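Local coordinates for oligopeptide ABC transporter, periplasmic oligopeptide-binding protein, putative (PDB 5IPW) that probably binds oligopeptides in the periplasm and hands them to an ABC transporter for uptake into the cell, at residues I514-Y519 with L586-T591; W492-A497 with P504-P509; S339-N344 with F441-T446; I520-W525 with E550-L555. All blocks are in the same frame, centred on the assembly; numbering follows the deposited sequence.

Contact 1: residues I514-Y519 with L586-T591; sequences IADFWY and LWMIGT
Trp-518 and Trp-587 form an offset stack where the loop 514-519 meets the chain entering strand 589-591, an outermost strand of a five-stranded mixed sheet. Their six-membered rings have centroids 4.5 Å apart and planes 14° apart. Traced outward, Trp-518 starts with CB facing the carbonyl O of Trp-587. CG stands between the backbone N and the carbonyl carbon (chi1 77°), a torsion that swings the indole across the Trp-587 side chain. CE3 then lies 3.4 Å from Trp-587 CB, CZ3 comes over one face of the Trp-587 indole at 3.3 Å from CD2, and CH2 sits beside CE3 of the same ring. On the pyrrole side, CD1 meets Met-588 CE at 3.7 Å, while NE1, next to the same methyl, is hydrogen-bonded to the carbonyl of Val-506. Met-588 SD adds an oblique Met-aromatic contact, 4.7 Å from the centroid of the Trp-518 five-membered ring. With an alanine in place of Trp-587, the stacking partner would be lost and the benzo end of Trp-518 would probably be left with a gap beside it. Tyr-519 CD2 lies over the face of Trp-518 turned away from Trp-587. An Asx turn fixes the backbone from which the indole springs: Trp-518 N donates to Asp-516 OD2 at 3.2 Å, nearly straight at 170°, from above the carboxylate plane, and Asp-516 OD1 forms a salt bridge with Arg-340 NH2.

Contact 2: residues W492-A497 with P504-P509; sequences WNMDRA and PMVIFP
Strand 489-494, the middle one of its sheet, carries Met-494, which reaches across to Val-506 and Ile-507 in the turn 504-509, whose residues 505-507 have helix-like backbone angles. CG of Met-494 is anti to the backbone N (chi1 -170°) and the chain runs extended beyond it, carrying CE to the turn. That methyl rests against a pair of neighbouring methyls, 4.1 Å from Val-506 CG1 and 4.1 Å from Ile-507 CD1; the side chains of Met-494 and Ile-507 cross at about a right angle. The contact is small and wholly apolar. Next to Met-494 an Asx turn bends the chain, Asp-495 N donating to Asn-493 OD1 at 3.3 Å and tilted 33° from the carbonyl plane. The turn 504-509 is closed by its own backbone bond, Phe-508 N to Pro-504 O at 2.9 Å. Asp-495 and Arg-496 pair by charge alone, as Asp-495 OD1 lies well off the guanidinium plane. The sheet, with 340-343 antiparallel beside 489-494, is consistent with a lobe of a type II periplasmic binding protein.

Contact 3: residues S339-N344 with F441-T446; sequences SRISLN and FTITVT
Ile-341 has CG1 anti to its N (chi1 -167°) and an extended chain, which sends CD1 out to Ile-443 on strand 440-445. Ile-443 turns differently, with CG1 beside the backbone N and CG2 beside the carbonyl carbon (chi1 -62°), offering both branches to that one methyl: Ile-341 CD1 is 4.0 Å from Ile-443 CG2 and 4.1 Å from Ile-443 CG1. The setting is the sheet of an alpha/beta lobe, whose strand order fits a type II periplasmic binding protein. Strands 340-343 and 440-445 are not neighbours in it: 489-494 runs between them, the CA atoms of Ile-341 and Ile-443 are 8.5 Å apart, and no hydrogen bond joins the two segments. Instead, side chains on one face meet over the middle strand, touching Ala-489 and Val-491 there, beneath helix 448-462. That helix links 440-445 to its parallel neighbour 467-472 in a beta-alpha-beta crossover and lays Trp-454 on Ile-341 and Trp-461 on Ile-443. Every touching residue is buried. Toward the start of 440-445 a second pair closes the row. Leu-343 comes in at about a right angle to the Phe-441 side chain and approaches its ring obliquely, with CD2 4.0 Å from CE2 of Phe-441.

Contact 4: residues I520-W525 with E550-L555; sequences IGWSGW and EVVYRL
Trp-522 and Trp-525, in the segment running into helix 523-534, pack against Val-552 and Tyr-553 on the first turn of helix 550-564 as two neighbouring pairs. The inner pair is apolar: Val-552 CG2, anti to the carbonyl carbon (chi1 172° to CG1), meets the benzo part of Trp-522 obliquely, 3.8 Å from CZ3, and Pro-548 and Pro-549 touch the same indole. In the other pair the Tyr-553 hydroxyl lies obliquely by the Trp-525 indole, OH 3.5 Å from CE3 and 3.7 Å from CB. It is also hydrogen-bonded to Glu-547, and Trp-525 NE1 to the carbonyl of Gly-545. Away from this packing both segments turn polar and more open. Gly-521 is exposed, and in the turn beside it Ile-520 O takes two bonds, from Ser-523 N at 3.1 Å and Ser-523 OG at 2.7 Å. On the other helix the exposed Glu-550 forms a salt bridge one turn along, its OE2 at the edge of the Arg-554 guanidinium, in plane and 2.6 Å from NH2.

Contact 1 touches each of the other three. Its centre lies 8 Å from that of contact 2, and Tyr-519 OH bonds to Met-505 O at 2.8 Å. Contact 3, 9 Å away between centres, shares the sheet: Ile-589 N pairs with Ile-341 O on the adjoining strand, and Trp-518 CB packs 3.4 Å from Ser-342 CB. Arg-340 ties contacts 2 and 3, its NE bonding to Asn-493 O. The helices of contact 4 stand beyond the tryptophan stack, where Trp-587 CZ2 lies 3.5 Å from Val-551 CG1. Contacts 3 and 4 do not touch; their nearest atoms are about 5 Å apart.

Contact 1: residues I514-Y519 with L586-T591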
loop_
_atom_site.group_PDB
_atom_site.type_symbol
_atom_site.label_atom_id
_atom_site.label_comp_id
_atom_site.label_asym_id
_atom_site.label_seq_id
_atom_site.Cartn_x
_atom_site.Cartn_y
_atom_site.Cartn_z
ATOM N N ILE A 514 15.681 -5.786 8.161
ATOM C CA ILE A 514 15.827 -7.055 7.449
ATOM C C ILE A 514 16.142 -6.790 5.979
ATOM O O ILE A 514 15.657 -5.827 5.386
ATOM C CB ILE A 514 14.594 -7.979 7.618
ATOM C CG1 ILE A 514 13.321 -7.323 7.080
ATOM C CG2 ILE A 514 14.424 -8.338 9.086
ATOM C CD1 ILE A 514 12.054 -8.117 7.328
ATOM N N ALA A 515 16.974 -7.654 5.407
ATOM C CA ALA A 515 17.448 -7.495 4.042
ATOM C C ALA A 515 16.629 -8.332 3.078
ATOM O O ALA A 515 16.064 -9.365 3.453
ATOM C CB ALA A 515 18.909 -7.893 3.957
ATOM N N ASP A 516 16.558 -7.876 1.832
ATOM C CA ASP A 516 16.027 -8.701 0.763
ATOM C C ASP A 516 17.085 -9.699 0.345
ATOM O O ASP A 516 18.271 -9.489 0.563
ATOM C CB ASP A 516 15.631 -7.869 -0.451
ATOM C CG ASP A 516 14.894 -8.690 -1.489
ATOM O OD1 ASP A 516 13.692 -8.967 -1.273
ATOM O OD2 ASP A 516 15.516 -9.089 -2.499
ATOM N N PHE A 517 16.644 -10.774 -0.284
ATOM C CA PHE A 517 17.540 -11.833 -0.694
ATOM C C PHE A 517 18.697 -11.367 -1.565
ATOM O O PHE A 517 19.805 -11.894 -1.426
ATOM C CB PHE A 517 16.765 -12.924 -1.425
ATOM C CG PHE A 517 15.700 -13.555 -0.592
ATOM C CD1 PHE A 517 16.019 -14.155 0.611
ATOM C CD2 PHE A 517 14.380 -13.540 -0.999
ATOM C CE1 PHE A 517 15.042 -14.735 1.390
ATOM C CE2 PHE A 517 13.396 -14.121 -0.222
ATOM C CZ PHE A 517 13.728 -14.723 0.971
ATOM N N TRP A 518 18.461 -10.390 -2.444
ATOM C CA TRP A 518 19.470 -10.043 -3.458
ATOM C C TRP A 518 20.744 -9.438 -2.869
ATOM O O TRP A 518 21.809 -9.604 -3.443
ATOM C CB TRP A 518 18.897 -9.181 -4.610
ATOM C CG TRP A 518 18.660 -7.704 -4.339
ATOM C CD1 TRP A 518 17.480 -7.118 -3.991
ATOM C CD2 TRP A 518 19.611 -6.637 -4.465
ATOM N NE1 TRP A 518 17.641 -5.760 -3.858
ATOM C CE2 TRP A 518 18.938 -5.437 -4.148
ATOM C CE3 TRP A 518 20.969 -6.580 -4.797
ATOM C CZ2 TRP A 518 19.581 -4.191 -4.135
ATOM C CZ3 TRP A 518 21.611 -5.332 -4.786
ATOM C CH2 TRP A 518 20.912 -4.162 -4.454
ATOM N N TYR A 519 20.651 -8.777 -1.718
ATOM C CA TYR A 519 21.848 -8.244 -1.074
ATOM C C TYR A 519 22.107 -8.811 0.309
ATOM O O TYR A 519 22.899 -8.250 1.060
ATOM C CB TYR A 519 21.797 -6.717 -1.004
ATOM C CG TYR A 519 20.669 -6.138 -0.186
ATOM C CD1 TYR A 519 20.808 -5.919 1.179
ATOM C CD2 TYR A 519 19.478 -5.772 -0.789
ATOM C CE1 TYR A 519 19.780 -5.373 1.921
ATOM C CE2 TYR A 519 18.448 -5.223 -0.057
ATOM C CZ TYR A 519 18.601 -5.028 1.297
ATOM O OH TYR A 519 17.577 -4.482 2.032
ATOM N N LEU A 586 21.390 -5.913 -12.924
ATOM C CA LEU A 586 20.119 -6.640 -12.876
ATOM C C LEU A 586 20.098 -7.679 -11.763
ATOM O O LEU A 586 19.907 -8.873 -12.011
ATOM C CB LEU A 586 19.812 -7.266 -14.242
ATOM C CG LEU A 586 18.690 -6.611 -15.051
ATOM C CD1 LEU A 586 18.824 -5.102 -15.117
ATOM C CD2 LEU A 586 18.672 -7.198 -16.454
ATOM N N TRP A 587 20.263 -7.203 -10.529
ATOM C CA TRP A 587 20.336 -8.082 -9.360
ATOM C C TRP A 587 19.081 -8.911 -9.150
ATOM O O TRP A 587 19.154 -10.026 -8.646
ATOM C CB TRP A 587 20.588 -7.272 -8.111
ATOM C CG TRP A 587 21.892 -6.597 -8.110
ATOM C CD1 TRP A 587 23.123 -7.181 -8.138
ATOM C CD2 TRP A 587 22.111 -5.192 -8.055
ATOM N NE1 TRP A 587 24.100 -6.219 -8.103
ATOM C CE2 TRP A 587 23.504 -4.987 -8.049
ATOM C CE3 TRP A 587 21.261 -4.082 -8.005
ATOM C CZ2 TRP A 587 24.070 -3.715 -8.000
ATOM C CZ3 TRP A 587 21.819 -2.820 -7.953
ATOM C CH2 TRP A 587 23.213 -2.644 -7.953
ATOM N N MET A 588 17.927 -8.359 -9.515
ATOM C CA MET A 588 16.686 -9.131 -9.527
ATOM C C MET A 588 16.270 -9.385 -10.961
ATOM O O MET A 588 16.191 -8.460 -11.765
ATOM C CB MET A 588 15.573 -8.393 -8.781
ATOM C CG MET A 588 15.645 -8.528 -7.268
ATOM S SD MET A 588 14.427 -7.523 -6.394
ATOM C CE MET A 588 15.145 -5.899 -6.622
ATOM N N ILE A 589 16.012 -10.646 -11.278
ATOM C CA ILE A 589 15.543 -11.029 -12.601
ATOM C C ILE A 589 14.160 -11.630 -12.438
ATOM O O ILE A 589 14.011 -12.774 -12.010
ATOM C CB ILE A 589 16.495 -12.037 -13.288
ATOM C CG1 ILE A 589 17.873 -11.401 -13.513
ATOM C CG2 ILE A 589 15.911 -12.501 -14.613
ATOM C CD1 ILE A 589 18.943 -12.381 -13.945
ATOM N N GLY A 590 13.150 -10.837 -12.764
ATOM C CA GLY A 590 11.759 -11.277 -12.676
ATOM C C GLY A 590 11.154 -11.707 -13.989
ATOM O O GLY A 590 11.725 -11.494 -15.055
ATOM N N THR A 591 9.993 -12.339 -13.884
ATOM C CA THR A 591 9.187 -12.699 -15.034
ATOM C C THR A 591 7.821 -12.064 -14.900
ATOM O O THR A 591 7.197 -12.138 -13.836
ATOM C CB THR A 591 8.979 -14.207 -15.097
ATOM O OG1 THR A 591 8.428 -14.666 -13.853
ATOM C CG2 THR A 591 10.296 -14.896 -15.371
#

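Contact 2: residues W492-A497 with P504-P509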
loop_
_atom_site.group_PDB
_atom_site.type_symbol
_atom_site.label_atom_id
_atom_site.label_comp_id
_atom_site.label_asym_id
_atom_site.label_seq_id
_atom_site.Cartn_x
_atom_site.Cartn_y
_atom_site.Cartn_z
ATOM N N TRP A 492 11.654 -15.135 -5.150
ATOM C CA TRP A 492 10.607 -14.546 -4.326
ATOM C C TRP A 492 9.794 -13.629 -5.224
ATOM O O TRP A 492 10.280 -13.205 -6.280
ATOM C CB TRP A 492 11.229 -13.734 -3.191
ATOM C CG TRP A 492 10.296 -13.384 -2.066
ATOM C CD1 TRP A 492 9.779 -12.151 -1.771
ATOM C CD2 TRP A 492 9.801 -14.273 -1.063
ATOM N NE1 TRP A 492 8.987 -12.224 -0.652
ATOM C CE2 TRP A 492 8.985 -13.516 -0.198
ATOM C CE3 TRP A 492 9.968 -15.636 -0.812
ATOM C CZ2 TRP A 492 8.336 -14.080 0.891
ATOM C CZ3 TRP A 492 9.322 -16.192 0.271
ATOM C CH2 TRP A 492 8.514 -15.418 1.106
ATOM N N ASN A 493 8.568 -13.320 -4.813
ATOM C CA ASN A 493 7.770 -12.331 -5.530
ATOM C C ASN A 493 8.378 -10.958 -5.330
ATOM O O ASN A 493 9.392 -10.814 -4.653
ATOM C CB ASN A 493 6.315 -12.346 -5.065
ATOM C CG ASN A 493 6.157 -11.931 -3.612
ATOM O OD1 ASN A 493 6.562 -10.836 -3.212
ATOM N ND2 ASN A 493 5.567 -12.810 -2.813
ATOM N N MET A 494 7.763 -9.947 -5.921
ATOM C CA MET A 494 8.196 -8.582 -5.691
ATOM C C MET A 494 6.984 -7.677 -5.562
ATOM O O MET A 494 6.713 -6.859 -6.431
ATOM C CB MET A 494 9.100 -8.127 -6.828
ATOM C CG MET A 494 9.792 -6.801 -6.575
ATOM S SD MET A 494 10.087 -5.947 -8.126
ATOM C CE MET A 494 10.886 -4.463 -7.520
ATOM N N ASP A 495 6.256 -7.836 -4.463
ATOM C CA ASP A 495 5.106 -6.976 -4.167
ATOM C C ASP A 495 5.564 -5.614 -3.657
ATOM O O ASP A 495 6.759 -5.349 -3.581
ATOM C CB ASP A 495 4.141 -7.657 -3.182
ATOM C CG ASP A 495 4.834 -8.173 -1.930
ATOM O OD1 ASP A 495 6.032 -7.873 -1.727
ATOM O OD2 ASP A 495 4.179 -8.902 -1.155
ATOM N N ARG A 496 4.609 -4.746 -3.346
ATOM C CA ARG A 496 4.897 -3.400 -2.862
ATOM C C ARG A 496 5.825 -2.661 -3.813
ATOM O O ARG A 496 6.828 -2.084 -3.398
ATOM C CB ARG A 496 5.488 -3.443 -1.451
ATOM C CG ARG A 496 4.630 -4.220 -0.468
ATOM C CD ARG A 496 5.152 -4.115 0.952
ATOM N NE ARG A 496 4.816 -5.305 1.739
ATOM C CZ ARG A 496 5.550 -6.420 1.802
ATOM N NH1 ARG A 496 6.693 -6.537 1.125
ATOM N NH2 ARG A 496 5.136 -7.433 2.556
ATOM N N ALA A 497 5.465 -2.679 -5.092
ATOM C CA ALA A 497 6.245 -2.028 -6.136
ATOM C C ALA A 497 5.503 -0.833 -6.752
ATOM O O ALA A 497 5.667 -0.539 -7.934
ATOM C CB ALA A 497 6.604 -3.043 -7.209
ATOM N N PRO A 504 10.980 -0.022 1.936
ATOM C CA PRO A 504 12.062 0.240 0.997
ATOM C C PRO A 504 13.152 -0.827 0.874
ATOM O O PRO A 504 14.118 -0.607 0.144
ATOM C CB PRO A 504 12.676 1.528 1.551
ATOM C CG PRO A 504 12.439 1.445 3.012
ATOM C CD PRO A 504 11.084 0.824 3.138
ATOM N N MET A 505 13.018 -1.962 1.553
ATOM C CA MET A 505 14.127 -2.907 1.628
ATOM C C MET A 505 14.519 -3.485 0.268
ATOM O O MET A 505 15.690 -3.756 0.036
ATOM C CB MET A 505 13.834 -4.028 2.626
ATOM C CG MET A 505 12.842 -5.075 2.151
ATOM S SD MET A 505 12.424 -6.236 3.468
ATOM C CE MET A 505 12.464 -7.776 2.548
ATOM N N VAL A 506 13.555 -3.664 -0.628
ATOM C CA VAL A 506 13.823 -4.321 -1.908
ATOM C C VAL A 506 14.599 -3.423 -2.875
ATOM O O VAL A 506 15.404 -3.911 -3.664
ATOM C CB VAL A 506 12.523 -4.819 -2.574
ATOM C CG1 VAL A 506 12.772 -5.264 -4.009
ATOM C CG2 VAL A 506 11.939 -5.970 -1.773
ATOM N N ILE A 507 14.357 -2.120 -2.819
ATOM C CA ILE A 507 15.062 -1.195 -3.689
ATOM C C ILE A 507 16.365 -0.765 -3.031
ATOM O O ILE A 507 17.406 -0.715 -3.688
ATOM C CB ILE A 507 14.185 0.025 -4.045
ATOM C CG1 ILE A 507 13.284 -0.284 -5.241
ATOM C CG2 ILE A 507 15.033 1.222 -4.444
ATOM C CD1 ILE A 507 12.525 -1.590 -5.157
ATOM N N PHE A 508 16.307 -0.466 -1.737
ATOM C CA PHE A 508 17.438 0.121 -1.029
ATOM C C PHE A 508 18.043 -0.815 0.012
ATOM O O PHE A 508 17.392 -1.146 1.003
ATOM C CB PHE A 508 16.995 1.412 -0.354
ATOM C CG PHE A 508 16.469 2.428 -1.316
ATOM C CD1 PHE A 508 17.327 3.067 -2.194
ATOM C CD2 PHE A 508 15.118 2.734 -1.363
ATOM C CE1 PHE A 508 16.856 4.002 -3.094
ATOM C CE2 PHE A 508 14.637 3.671 -2.262
ATOM C CZ PHE A 508 15.509 4.306 -3.128
ATOM N N PRO A 509 19.298 -1.242 -0.207
ATOM C CA PRO A 509 20.001 -1.996 0.816
ATOM C C PRO A 509 20.112 -1.227 2.119
ATOM O O PRO A 509 20.373 -0.029 2.098
ATOM C CB PRO A 509 21.381 -2.214 0.197
ATOM C CG PRO A 509 21.122 -2.241 -1.266
ATOM C CD PRO A 509 20.030 -1.242 -1.485
#

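Contact 3: residues S339-N344 with F441-T446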
loop_
_atom_site.group_PDB
_atom_site.type_symbol
_atom_site.label_atom_id
_atom_site.label_comp_id
_atom_site.label_asym_id
_atom_site.label_seq_id
_atom_site.Cartn_x
_atom_site.Cartn_y
_atom_site.Cartn_z
ATOM N N SER A 339 7.131 -13.588 -9.636
ATOM C CA SER A 339 8.173 -14.566 -9.321
ATOM C C SER A 339 9.517 -14.176 -9.921
ATOM O O SER A 339 9.778 -14.455 -11.084
ATOM C CB SER A 339 7.764 -15.955 -9.821
ATOM O OG SER A 339 8.669 -16.949 -9.370
ATOM N N ARG A 340 10.357 -13.528 -9.113
ATOM C CA ARG A 340 11.689 -13.092 -9.538
ATOM C C ARG A 340 12.787 -13.907 -8.859
ATOM O O ARG A 340 12.513 -14.697 -7.957
ATOM C CB ARG A 340 11.897 -11.587 -9.294
ATOM C CG ARG A 340 11.556 -11.056 -7.907
ATOM C CD ARG A 340 12.614 -11.319 -6.836
ATOM N NE ARG A 340 12.203 -10.728 -5.563
ATOM C CZ ARG A 340 13.012 -10.396 -4.556
ATOM N NH1 ARG A 340 14.327 -10.593 -4.626
ATOM N NH2 ARG A 340 12.491 -9.856 -3.459
ATOM N N ILE A 341 14.025 -13.707 -9.308
ATOM C CA ILE A 341 15.184 -14.422 -8.777
ATOM C C ILE A 341 16.361 -13.480 -8.566
ATOM O O ILE A 341 16.549 -12.507 -9.300
ATOM C CB ILE A 341 15.614 -15.581 -9.709
ATOM C CG1 ILE A 341 16.602 -16.516 -9.005
ATOM C CG2 ILE A 341 16.225 -15.059 -11.006
ATOM C CD1 ILE A 341 16.920 -17.765 -9.804
ATOM N N SER A 342 17.141 -13.766 -7.536
ATOM C CA SER A 342 18.434 -13.130 -7.365
ATOM C C SER A 342 19.466 -14.234 -7.163
ATOM O O SER A 342 19.181 -15.265 -6.551
ATOM C CB SER A 342 18.427 -12.127 -6.205
ATOM O OG SER A 342 17.721 -12.613 -5.085
ATOM N N LEU A 343 20.646 -14.035 -7.733
ATOM C CA LEU A 343 21.744 -14.972 -7.559
ATOM C C LEU A 343 22.505 -14.587 -6.301
ATOM O O LEU A 343 22.424 -13.450 -5.842
ATOM C CB LEU A 343 22.670 -14.940 -8.776
ATOM C CG LEU A 343 22.002 -15.133 -10.142
ATOM C CD1 LEU A 343 22.975 -14.755 -11.244
ATOM C CD2 LEU A 343 21.497 -16.559 -10.318
ATOM N N ASN A 344 23.245 -15.536 -5.741
ATOM C CA ASN A 344 23.999 -15.277 -4.528
ATOM C C ASN A 344 25.297 -14.545 -4.869
ATOM O O ASN A 344 26.290 -15.161 -5.239
ATOM C CB ASN A 344 24.263 -16.593 -3.787
ATOM C CG ASN A 344 24.835 -16.379 -2.400
ATOM O OD1 ASN A 344 25.278 -15.283 -2.056
ATOM N ND2 ASN A 344 24.836 -17.434 -1.595
ATOM N N PHE A 441 23.887 -24.717 -11.217
ATOM C CA PHE A 441 23.525 -24.285 -9.874
ATOM C C PHE A 441 22.081 -24.631 -9.592
ATOM O O PHE A 441 21.332 -24.990 -10.497
ATOM C CB PHE A 441 23.783 -22.793 -9.669
ATOM C CG PHE A 441 23.047 -21.905 -10.627
ATOM C CD1 PHE A 441 23.564 -21.644 -11.890
ATOM C CD2 PHE A 441 21.848 -21.307 -10.261
ATOM C CE1 PHE A 441 22.894 -20.813 -12.772
ATOM C CE2 PHE A 441 21.172 -20.476 -11.141
ATOM C CZ PHE A 441 21.696 -20.230 -12.398
ATOM N N THR A 442 21.706 -24.537 -8.323
ATOM C CA THR A 442 20.370 -24.897 -7.873
ATOM C C THR A 442 19.546 -23.645 -7.578
ATOM O O THR A 442 20.002 -22.737 -6.885
ATOM C CB THR A 442 20.439 -25.788 -6.619
ATOM O OG1 THR A 442 20.868 -27.102 -6.995
ATOM C CG2 THR A 442 19.077 -25.893 -5.936
ATOM N N ILE A 443 18.331 -23.613 -8.121
ATOM C CA ILE A 443 17.375 -22.562 -7.815
ATOM C C ILE A 443 16.565 -23.009 -6.616
ATOM O O ILE A 443 15.923 -24.061 -6.643
ATOM C CB ILE A 443 16.419 -22.286 -8.993
ATOM C CG1 ILE A 443 17.206 -21.796 -10.211
ATOM C CG2 ILE A 443 15.370 -21.249 -8.598
ATOM C CD1 ILE A 443 16.400 -21.762 -11.490
ATOM N N THR A 444 16.606 -22.200 -5.564
ATOM C CA THR A 444 15.879 -22.479 -4.344
ATOM C C THR A 444 14.579 -21.699 -4.335
ATOM O O THR A 444 14.584 -20.473 -4.484
ATOM C CB THR A 444 16.694 -22.056 -3.116
ATOM O OG1 THR A 444 17.997 -22.641 -3.188
ATOM C CG2 THR A 444 15.995 -22.492 -1.823
ATOM N N VAL A 445 13.471 -22.414 -4.148
ATOM C CA VAL A 445 12.159 -21.789 -4.035
ATOM C C VAL A 445 11.417 -22.346 -2.834
ATOM O O VAL A 445 11.848 -23.319 -2.218
ATOM C CB VAL A 445 11.297 -22.024 -5.300
ATOM C CG1 VAL A 445 12.080 -21.682 -6.555
ATOM C CG2 VAL A 445 10.806 -23.465 -5.382
ATOM N N THR A 446 10.294 -21.715 -2.509
ATOM C CA THR A 446 9.332 -22.282 -1.569
ATOM C C THR A 446 7.926 -22.046 -2.119
ATOM O O THR A 446 7.546 -20.914 -2.418
ATOM C CB THR A 446 9.506 -21.718 -0.144
ATOM O OG1 THR A 446 8.515 -22.281 0.723
ATOM C CG2 THR A 446 9.413 -20.200 -0.124
#

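Contact 4: residues I520-W525 with E550-L555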
loop_
_atom_site.group_PDB
_atom_site.type_symbol
_atom_site.label_atom_id
_atom_site.label_comp_id
_atom_site.label_asym_id
_atom_site.label_seq_id
_atom_site.Cartn_x
_atom_site.Cartn_y
_atom_site.Cartn_z
ATOM N N ILE A 520 21.479 -9.933 0.636
ATOM C CA ILE A 520 21.494 -10.422 2.013
ATOM C C ILE A 520 22.909 -10.786 2.479
ATOM O O ILE A 520 23.296 -10.452 3.597
ATOM C CB ILE A 520 20.487 -11.582 2.229
ATOM C CG1 ILE A 520 20.295 -11.843 3.720
ATOM C CG2 ILE A 520 20.912 -12.854 1.519
ATOM C CD1 ILE A 520 19.109 -12.734 4.015
ATOM N N GLY A 521 23.686 -11.426 1.610
ATOM C CA GLY A 521 25.092 -11.710 1.885
ATOM C C GLY A 521 25.954 -10.477 2.144
ATOM O O GLY A 521 26.941 -10.558 2.868
ATOM N N TRP A 522 25.587 -9.333 1.566
ATOM C CA TRP A 522 26.318 -8.079 1.795
ATOM C C TRP A 522 25.884 -7.306 3.050
ATOM O O TRP A 522 26.426 -6.232 3.331
ATOM C CB TRP A 522 26.205 -7.167 0.563
ATOM C CG TRP A 522 26.851 -7.729 -0.669
ATOM C CD1 TRP A 522 28.010 -8.445 -0.727
ATOM C CD2 TRP A 522 26.395 -7.597 -2.023
ATOM N NE1 TRP A 522 28.293 -8.786 -2.026
ATOM C CE2 TRP A 522 27.322 -8.270 -2.844
ATOM C CE3 TRP A 522 25.298 -6.969 -2.624
ATOM C CZ2 TRP A 522 27.183 -8.341 -4.233
ATOM C CZ3 TRP A 522 25.156 -7.047 -4.012
ATOM C CH2 TRP A 522 26.092 -7.730 -4.796
ATOM N N SER A 523 24.932 -7.852 3.813
ATOM C CA SER A 523 24.407 -7.184 5.018
ATOM C C SER A 523 25.478 -6.776 6.025
ATOM O O SER A 523 25.307 -5.790 6.747
ATOM C CB SER A 523 23.385 -8.080 5.719
ATOM O OG SER A 523 22.262 -8.322 4.891
ATOM N N GLY A 524 26.563 -7.544 6.096
ATOM C CA GLY A 524 27.682 -7.210 6.973
ATOM C C GLY A 524 28.283 -5.871 6.590
ATOM O O GLY A 524 28.318 -4.934 7.392
ATOM N N TRP A 525 28.724 -5.784 5.341
ATOM C CA TRP A 525 29.361 -4.579 4.811
ATOM C C TRP A 525 28.415 -3.384 4.724
ATOM O O TRP A 525 28.808 -2.260 5.043
ATOM C CB TRP A 525 29.959 -4.871 3.431
ATOM C CG TRP A 525 31.209 -5.682 3.513
ATOM C CD1 TRP A 525 31.323 -7.039 3.405
ATOM C CD2 TRP A 525 32.528 -5.185 3.743
ATOM N NE1 TRP A 525 32.636 -7.416 3.545
ATOM C CE2 TRP A 525 33.397 -6.297 3.753
ATOM C CE3 TRP A 525 33.061 -3.906 3.934
ATOM C CZ2 TRP A 525 34.771 -6.166 3.947
ATOM C CZ3 TRP A 525 34.426 -3.776 4.128
ATOM C CH2 TRP A 525 35.267 -4.902 4.134
ATOM N N GLU A 550 30.446 -0.970 -5.785
ATOM C CA GLU A 550 30.339 0.419 -5.325
ATOM C C GLU A 550 28.946 1.000 -5.606
ATOM O O GLU A 550 28.449 1.862 -4.879
ATOM C CB GLU A 550 31.413 1.278 -6.002
ATOM C CG GLU A 550 31.730 2.571 -5.267
ATOM C CD GLU A 550 32.249 2.335 -3.857
ATOM O OE1 GLU A 550 32.994 1.355 -3.651
ATOM O OE2 GLU A 550 31.915 3.127 -2.949
ATOM N N VAL A 551 28.325 0.507 -6.669
ATOM C CA VAL A 551 26.991 0.931 -7.056
ATOM C C VAL A 551 25.931 0.562 -5.994
ATOM O O VAL A 551 24.894 1.224 -5.893
ATOM C CB VAL A 551 26.645 0.362 -8.452
ATOM C CG1 VAL A 551 26.387 -1.136 -8.396
ATOM C CG2 VAL A 551 25.478 1.112 -9.068
ATOM N N VAL A 552 26.198 -0.479 -5.202
ATOM C CA VAL A 552 25.341 -0.833 -4.064
ATOM C C VAL A 552 25.469 0.201 -2.947
ATOM O O VAL A 552 24.464 0.667 -2.414
ATOM C CB VAL A 552 25.667 -2.242 -3.519
ATOM C CG1 VAL A 552 24.928 -2.521 -2.220
ATOM C CG2 VAL A 552 25.314 -3.308 -4.546
ATOM N N TYR A 553 26.698 0.560 -2.588
ATOM C CA TYR A 553 26.922 1.600 -1.579
ATOM C C TYR A 553 26.251 2.913 -1.971
ATOM O O TYR A 553 25.943 3.741 -1.111
ATOM C CB TYR A 553 28.417 1.860 -1.369
ATOM C CG TYR A 553 29.183 0.812 -0.577
ATOM C CD1 TYR A 553 28.578 0.070 0.439
ATOM C CD2 TYR A 553 30.540 0.600 -0.815
ATOM C CE1 TYR A 553 29.294 -0.868 1.165
ATOM C CE2 TYR A 553 31.262 -0.333 -0.092
ATOM C CZ TYR A 553 30.635 -1.065 0.898
ATOM O OH TYR A 553 31.346 -1.992 1.621
ATOM N N ARG A 554 26.051 3.100 -3.274
ATOM C CA ARG A 554 25.407 4.297 -3.806
ATOM C C ARG A 554 23.906 4.292 -3.515
ATOM O O ARG A 554 23.352 5.299 -3.066
ATOM C CB ARG A 554 25.673 4.414 -5.320
ATOM C CG ARG A 554 26.071 5.808 -5.794
ATOM C CD ARG A 554 27.143 6.450 -4.917
ATOM N NE ARG A 554 28.153 5.490 -4.460
ATOM C CZ ARG A 554 28.921 5.642 -3.381
ATOM N NH1 ARG A 554 28.821 6.721 -2.610
ATOM N NH2 ARG A 554 29.801 4.699 -3.062
ATOM N N LEU A 555 23.257 3.155 -3.769
ATOM C CA LEU A 555 21.833 2.982 -3.447
ATOM C C LEU A 555 21.518 3.298 -1.987
ATOM O O LEU A 555 20.436 3.790 -1.680
ATOM C CB LEU A 555 21.363 1.562 -3.768
ATOM C CG LEU A 555 21.032 1.271 -5.227
ATOM C CD1 LEU A 555 20.818 -0.219 -5.426
ATOM C CD2 LEU A 555 19.804 2.043 -5.683
#